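Local coordinates for flagellar biosynthetic protein FlhB (Aquifex aeolicus, PDB 3B1S) that is probably required to form the rod of the flagellar basal body and may be part of the flagellin export apparatus, the present chain being its C-terminal domain, at residues K16-V21 / K61-K66. Sequence-based numbering, arbitrary orientation.
Sequences KAPVVV and KEISPK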
loop_
_atom_site.group_PDB
_atom_site.type_symbol
_atom_site.label_atom_id
_atom_site.label_comp_id
_atom_site.label_asym_id
_atom_site.label_seq_id
_atom_site.Cartn_x
_atom_site.Cartn_y
_atom_site.Cartn_z
ATOM N N LYS D 16 0.515 -12.510 10.644
ATOM C CA LYS D 16 1.020 -13.693 9.967
ATOM C C LYS D 16 1.570 -13.307 8.601
ATOM O O LYS D 16 2.535 -13.898 8.109
ATOM C CB LYS D 16 -0.063 -14.787 9.856
ATOM C CG LYS D 16 -0.188 -15.620 11.154
ATOM C CD LYS D 16 -0.896 -16.980 10.960
ATOM C CE LYS D 16 -1.053 -17.703 12.325
ATOM N NZ LYS D 16 -1.594 -19.104 12.239
ATOM N N ALA D 17 0.949 -12.294 8.017
ATOM C CA ALA D 17 1.318 -11.783 6.715
ATOM C C ALA D 17 1.087 -10.259 6.649
ATOM O O ALA D 17 0.501 -9.681 7.574
ATOM C CB ALA D 17 0.545 -12.528 5.612
ATOM N N PRO D 18 1.595 -9.602 5.586
ATOM C CA PRO D 18 1.333 -8.179 5.309
ATOM C C PRO D 18 -0.141 -7.798 4.973
ATOM O O PRO D 18 -0.755 -8.365 4.069
ATOM C CB PRO D 18 2.246 -7.905 4.120
ATOM C CG PRO D 18 3.345 -8.928 4.256
ATOM C CD PRO D 18 2.681 -10.125 4.730
ATOM N N VAL D 19 -0.667 -6.841 5.732
ATOM C CA VAL D 19 -1.962 -6.210 5.525
ATOM C C VAL D 19 -1.818 -5.072 4.504
ATOM O O VAL D 19 -0.967 -4.211 4.658
ATOM C CB VAL D 19 -2.465 -5.558 6.861
ATOM C CG1 VAL D 19 -3.916 -5.129 6.772
ATOM C CG2 VAL D 19 -2.294 -6.498 8.022
ATOM N N VAL D 20 -2.662 -5.040 3.482
ATOM C CA VAL D 20 -2.675 -3.907 2.563
ATOM C C VAL D 20 -3.376 -2.737 3.211
ATOM O O VAL D 20 -4.571 -2.781 3.383
ATOM C CB VAL D 20 -3.470 -4.226 1.297
ATOM C CG1 VAL D 20 -3.266 -3.136 0.260
ATOM C CG2 VAL D 20 -3.113 -5.601 0.751
ATOM N N VAL D 21 -2.662 -1.687 3.585
ATOM C CA VAL D 21 -3.354 -0.568 4.222
ATOM C C VAL D 21 -3.822 0.519 3.253
ATOM O O VAL D 21 -4.655 1.339 3.601
ATOM C CB VAL D 21 -2.584 0.035 5.425
ATOM C CG1 VAL D 21 -1.752 -1.020 6.091
ATOM C CG2 VAL D 21 -1.737 1.242 5.042
ATOM N N LYS D 61 -7.201 -6.169 4.094
ATOM C CA LYS D 61 -7.063 -7.610 4.109
ATOM C C LYS D 61 -5.678 -8.181 3.712
ATOM O O LYS D 61 -5.177 -7.943 2.603
ATOM C CB LYS D 61 -8.209 -8.236 3.322
ATOM C CG LYS D 61 -9.555 -7.965 4.005
ATOM C CD LYS D 61 -10.745 -8.519 3.221
ATOM C CE LYS D 61 -12.065 -8.102 3.895
ATOM N NZ LYS D 61 -13.176 -9.014 3.496
ATOM N N GLU D 62 -5.172 -9.082 4.542
ATOM C CA GLU D 62 -3.853 -9.665 4.407
ATOM C C GLU D 62 -3.682 -10.277 3.063
ATOM O O GLU D 62 -4.599 -10.804 2.496
ATOM C CB GLU D 62 -3.683 -10.810 5.384
ATOM C CG GLU D 62 -3.446 -10.423 6.784
ATOM C CD GLU D 62 -3.180 -11.613 7.628
ATOM O OE1 GLU D 62 -2.964 -11.462 8.831
ATOM O OE2 GLU D 62 -3.191 -12.716 7.086
ATOM N N ILE D 63 -2.480 -10.166 2.543
ATOM C CA ILE D 63 -2.183 -10.617 1.204
ATOM C C ILE D 63 -2.431 -12.113 1.130
ATOM O O ILE D 63 -2.496 -12.800 2.152
ATOM C CB ILE D 63 -0.739 -10.251 0.788
ATOM C CG1 ILE D 63 0.288 -10.916 1.705
ATOM C CG2 ILE D 63 -0.548 -8.762 0.880
ATOM C CD1 ILE D 63 1.706 -10.935 1.181
ATOM N N SER D 64 -2.595 -12.556 -0.098
ATOM C CA SER D 64 -2.713 -13.971 -0.409
ATOM C C SER D 64 -1.444 -14.667 0.019
ATOM O O SER D 64 -0.355 -14.089 -0.109
ATOM C CB SER D 64 -2.880 -14.182 -1.919
ATOM O OG SER D 64 -4.074 -13.637 -2.389
ATOM N N PRO D 65 -1.571 -15.935 0.579
ATOM C CA PRO D 65 -0.424 -16.833 0.660
ATOM C C PRO D 65 0.436 -16.852 -0.623
ATOM O O PRO D 65 1.667 -16.783 -0.540
ATOM C CB PRO D 65 -1.080 -18.174 0.974
ATOM C CG PRO D 65 -2.199 -17.769 1.918
ATOM C CD PRO D 65 -2.710 -16.445 1.372
ATOM N N LYS D 66 -0.177 -16.728 -1.781
ATOM C CA LYS D 66 0.612 -16.774 -2.979
ATOM C C LYS D 66 1.671 -15.724 -3.000
ATOM O O LYS D 66 2.816 -16.019 -3.263
ATOM C CB LYS D 66 -0.278 -16.445 -4.154
ATOM C CG LYS D 66 0.440 -15.605 -5.173
ATOM C CD LYS D 66 0.017 -15.923 -6.593
ATOM C CE LYS D 66 1.187 -15.749 -7.556
ATOM N NZ LYS D 66 0.878 -16.091 -8.970
#
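Ile63 lays its CD1 methyl against the ring of Pro18, 3.8 Å from CD, the two side chains crossing obliquely. The contact belongs to the C-terminal domain of FlhB, where two antiparallel strands, 4-9 and 19-25, pack with surrounding helices; here the loop leading into helix 68-84 runs past the start of strand 19-25. One firm backbone hydrogen bond ties the loop to the start of the strand, from Ile63 N to Pro18 O at 2.9 Å, with the donor close to the line of the carbonyl. Proline suits its place because it supplies a compact apolar ring as well as a carbonyl acceptor, and its own nitrogen asks for no partner.

The two branches of the isoleucine meet different residues of the segment 16-21. With chi1 at 61°, CG1 sits between the backbone nitrogen and the carbonyl carbon, from where CD1 continues to the proline ring. The other branch, CG2, meets Val20 CG2 at 4.1 Å, these side chains crossing at about a right angle. Val20 CG2 also rests on the backbone of the loop, 3.6 Å from Lys61 O, while Ile6 and Leu8 of strand 4-9 touch the same valine. Tyr68 and Val71 of helix 68-84 pack on Ile63, so a bulky aliphatic residue fits this buried position. An alanine here would probably take away the methyl groups packed on the Pro18 ring and on Val20 CG2 and open a gap beside helix 68-84.

Towards the more open end, Glu62 stretches an extended chain beside Ala17, its charged tip compatible with an exposed setting. Ala17, small enough to lie next to that carboxylate, brings CB to 4.0 Å from Glu62 OE2.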